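Local coordinates for avidin-related protein 4/5 (Gallus gallus, PDB 1Y53) that probably binds biotin, as expected of a tetrameric, eight-stranded barrel protein of the avidin family, at residues S5-W10 with R21-R26. The protein carries 1 engineered substitution. Residues are numbered along the deposited sequence; the frame is centred on the assembly and turned at random.
Sequences SLTGKW and RAVNSR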
ATOM      1  N   SER A   5     -18.367  18.647  -2.816  1.00 22.23           N
ATOM      2  CA  SER A   5     -18.029  18.560  -4.247  1.00 21.77           C
ATOM      3  C   SER A   5     -16.542  18.851  -4.378  1.00 20.72           C
ATOM      4  O   SER A   5     -16.050  19.811  -3.789  1.00 21.37           O
ATOM      5  CB  SER A   5     -18.831  19.580  -5.073  1.00 22.00           C
ATOM      6  OG  SER A   5     -18.433  19.602  -6.441  1.00 23.74           O
ATOM      7  N   LEU A   6     -15.830  18.054  -5.167  1.00 19.29           N
ATOM      8  CA  LEU A   6     -14.391  18.254  -5.327  1.00 18.71           C
ATOM      9  C   LEU A   6     -14.046  19.477  -6.190  1.00 17.52           C
ATOM     10  O   LEU A   6     -12.908  19.943  -6.161  1.00 16.86           O
ATOM     11  CB  LEU A   6     -13.719  16.989  -5.870  1.00 18.62           C
ATOM     12  CG  LEU A   6     -13.181  16.010  -4.812  1.00 20.66           C
ATOM     13  CD1 LEU A   6     -14.213  15.632  -3.757  1.00 21.40           C
ATOM     14  CD2 LEU A   6     -12.659  14.762  -5.486  1.00 21.80           C
ATOM     15  N   THR A   7     -15.015  20.021  -6.924  1.00 17.05           N
ATOM     16  CA  THR A   7     -14.800  21.249  -7.686  1.00 16.71           C
ATOM     17  C   THR A   7     -14.163  22.354  -6.838  1.00 16.48           C
ATOM     18  O   THR A   7     -14.630  22.632  -5.745  1.00 16.72           O
ATOM     19  CB  THR A   7     -16.138  21.756  -8.227  1.00 16.73           C
ATOM     20  OG1 THR A   7     -16.702  20.761  -9.086  1.00 16.99           O
ATOM     21  CG2 THR A   7     -15.944  22.971  -9.126  1.00 17.22           C
ATOM     22  N   GLY A   8     -13.116  22.976  -7.369  1.00 15.82           N
ATOM     23  CA  GLY A   8     -12.398  24.046  -6.686  1.00 15.47           C
ATOM     24  C   GLY A   8     -10.906  23.778  -6.611  1.00 15.25           C
ATOM     25  O   GLY A   8     -10.388  22.822  -7.178  1.00 16.48           O
ATOM     26  N   LYS A   9     -10.211  24.623  -5.868  1.00 14.18           N
ATOM     27  CA  LYS A   9      -8.766  24.513  -5.708  1.00 13.94           C
ATOM     28  C   LYS A   9      -8.443  23.993  -4.321  1.00 13.11           C
ATOM     29  O   LYS A   9      -9.050  24.409  -3.335  1.00 13.79           O
ATOM     30  CB  LYS A   9      -8.088  25.871  -5.937  1.00 14.51           C
ATOM     31  CG  LYS A   9      -8.165  26.372  -7.366  1.00 17.45           C
ATOM     32  CD  LYS A   9      -7.376  27.676  -7.543  1.00 20.60           C
ATOM     33  CE  LYS A   9      -7.314  28.101  -9.002  1.00 22.85           C
ATOM     34  NZ  LYS A   9      -6.269  27.356  -9.741  1.00 24.69           N
ATOM     35  N   TRP A  10      -7.456  23.102  -4.262  1.00 12.64           N
ATOM     36  CA  TRP A  10      -7.040  22.438  -3.039  1.00 12.16           C
ATOM     37  C   TRP A  10      -5.522  22.439  -2.938  1.00 12.35           C
ATOM     38  O   TRP A  10      -4.835  22.408  -3.948  1.00 13.09           O
ATOM     39  CB  TRP A  10      -7.490  20.975  -3.044  1.00 12.18           C
ATOM     40  CG  TRP A  10      -8.964  20.766  -3.209  1.00 11.79           C
ATOM     41  CD1 TRP A  10      -9.660  20.755  -4.381  1.00 12.47           C
ATOM     42  CD2 TRP A  10      -9.911  20.501  -2.173  1.00 11.49           C
ATOM     43  NE1 TRP A  10     -10.988  20.507  -4.133  1.00 12.70           N
ATOM     44  CE2 TRP A  10     -11.170  20.345  -2.787  1.00 12.44           C
ATOM     45  CE3 TRP A  10      -9.826  20.372  -0.784  1.00 11.77           C
ATOM     46  CZ2 TRP A  10     -12.327  20.073  -2.066  1.00 13.46           C
ATOM     47  CZ3 TRP A  10     -10.981  20.107  -0.069  1.00 12.74           C
ATOM     48  CH2 TRP A  10     -12.210  19.958  -0.715  1.00 13.26           C
ATOM     49  N   ARG A  21     -12.412  20.873 -11.920  1.00 15.42           N
ATOM     50  CA  ARG A  21     -13.482  21.565 -12.623  1.00 16.47           C
ATOM     51  C   ARG A  21     -14.840  20.975 -12.193  1.00 16.30           C
ATOM     52  O   ARG A  21     -14.936  20.300 -11.165  1.00 16.19           O
ATOM     53  CB  ARG A  21     -13.234  21.482 -14.127  1.00 17.33           C
ATOM     54  CG  ARG A  21     -11.873  22.043 -14.548  1.00 19.68           C
ATOM     55  CD  ARG A  21     -11.676  22.109 -16.049  1.00 22.55           C
ATOM     56  NE  ARG A  21     -10.357  22.625 -16.437  1.00 25.28           N
ATOM     57  CZ  ARG A  21      -9.289  21.878 -16.723  1.00 27.49           C
ATOM     58  NH1 ARG A  21      -9.345  20.556 -16.658  1.00 28.33           N
ATOM     59  NH2 ARG A  21      -8.147  22.457 -17.074  1.00 28.36           N
ATOM     60  N   ALA A  22     -15.895  21.277 -12.949  1.00 16.43           N
ATOM     61  CA  ALA A  22     -17.241  20.844 -12.602  1.00 16.43           C
ATOM     62  C   ALA A  22     -17.346  19.329 -12.499  1.00 15.57           C
ATOM     63  O   ALA A  22     -16.809  18.609 -13.327  1.00 17.15           O
ATOM     64  CB  ALA A  22     -18.240  21.360 -13.624  1.00 17.36           C
ATOM     65  N   VAL A  23     -18.039  18.875 -11.468  1.00 14.46           N
ATOM     66  CA  VAL A  23     -18.338  17.457 -11.314  1.00 13.94           C
ATOM     67  C   VAL A  23     -19.670  17.203 -12.015  1.00 13.93           C
ATOM     68  O   VAL A  23     -20.666  17.859 -11.717  1.00 14.88           O
ATOM     69  CB  VAL A  23     -18.428  17.075  -9.831  1.00 13.71           C
ATOM     70  CG1 VAL A  23     -18.797  15.610  -9.675  1.00 13.87           C
ATOM     71  CG2 VAL A  23     -17.103  17.370  -9.113  1.00 14.70           C
ATOM     72  N   ASN A  24     -19.694  16.261 -12.951  1.00 12.77           N
ATOM     73  CA  ASN A  24     -20.910  16.022 -13.730  1.00 12.96           C
ATOM     74  C   ASN A  24     -21.877  15.108 -12.970  1.00 12.76           C
ATOM     75  O   ASN A  24     -21.633  14.742 -11.819  1.00 12.71           O
ATOM     76  CB  ASN A  24     -20.589  15.550 -15.157  1.00 13.34           C
ATOM     77  CG  ASN A  24     -20.059  14.130 -15.222  1.00 12.50           C
ATOM     78  OD1 ASN A  24     -20.128  13.371 -14.259  1.00 12.91           O
ATOM     79  ND2 ASN A  24     -19.547  13.759 -16.384  1.00 13.93           N
ATOM     80  N   SER A  25     -23.018  14.778 -13.580  1.00 13.09           N
ATOM     81  CA  SER A  25     -24.048  14.037 -12.861  1.00 13.06           C
ATOM     82  C   SER A  25     -23.638  12.583 -12.583  1.00 12.58           C
ATOM     83  O   SER A  25     -24.213  11.959 -11.699  1.00 13.76           O
ATOM     84  CB  SER A  25     -25.388  14.079 -13.586  1.00 13.61           C
ATOM     85  OG  SER A  25     -25.281  13.433 -14.819  1.00 14.08           O
ATOM     86  N   ARG A  26     -22.639  12.078 -13.314  1.00 12.40           N
ATOM     87  CA  ARG A  26     -22.025  10.765 -13.049  1.00 12.30           C
ATOM     88  C   ARG A  26     -20.980  10.808 -11.930  1.00 11.86           C
ATOM     89  O   ARG A  26     -20.486   9.764 -11.510  1.00 13.01           O
ATOM     90  CB  ARG A  26     -21.346  10.220 -14.318  1.00 12.51           C
ATOM     91  CG  ARG A  26     -22.289   9.857 -15.440  1.00 12.70           C
ATOM     92  CD  ARG A  26     -23.182   8.706 -15.113  1.00 12.64           C
ATOM     93  NE  ARG A  26     -23.874   8.268 -16.322  1.00 12.62           N
ATOM     94  CZ  ARG A  26     -24.968   7.538 -16.347  1.00 12.56           C
ATOM     95  NH1 ARG A  26     -25.542   7.121 -15.234  1.00 13.97           N
ATOM     96  NH2 ARG A  26     -25.502   7.212 -17.522  1.00 13.44           N
TER
HETATM   97  O   HOH W   1     -19.604  20.926  -9.844  1.00 26.79           O
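With chi1 at -60°, Thr7 sets OG1 beside its own backbone N and CG2 anti to that nitrogen, which aims the hydroxyl at the backbone of Arg21; Val23, with CG1 anti to its N, brings its other methyl, CG2, to Thr7 OG1. Thr7 OG1 donates to Arg21 O at 2.8 Å, approaching from 41° above the carbonyl plane and therefore not along a lone pair. The methyl of Thr7 rests on the same group, CG2 lying 3.5 Å from Arg21 O. A water then donates to Thr7 OG1 (3.0 Å) and accepts from Val23 N (3.0 Å), so the hydroxyl serves two backbone groups, one directly and one through solvent. Val23 CG2 packs 3.4 Å from Thr7 OG1 and also touches Ser5 OG at 3.7 Å. Within 5-10, Trp10 NE1 donates to Leu6 O (2.8 Å, N-H...O 167°), the oxygen lying almost in the indole plane; this ties the turn ahead of strand 8-12 to that strand, while Arg120 holds the carbonyls of Ser5 and Thr7. Replacing Thr7 by alanine removes OG1, and Arg21 O would probably lose this donor and the bridging water its acceptor, weakening the hold on the loop. Gly8 pairs with Ile20 through backbone bonds, and the contact carries the association of the first two barrel strands beyond that pairing, into the loop leading to strand 28-34. Its chemistry, one hydroxyl bond, one water bridge and methyl contacts from Val23 and Thr7, implies a small, mixed surface join (165 Å² buried in all).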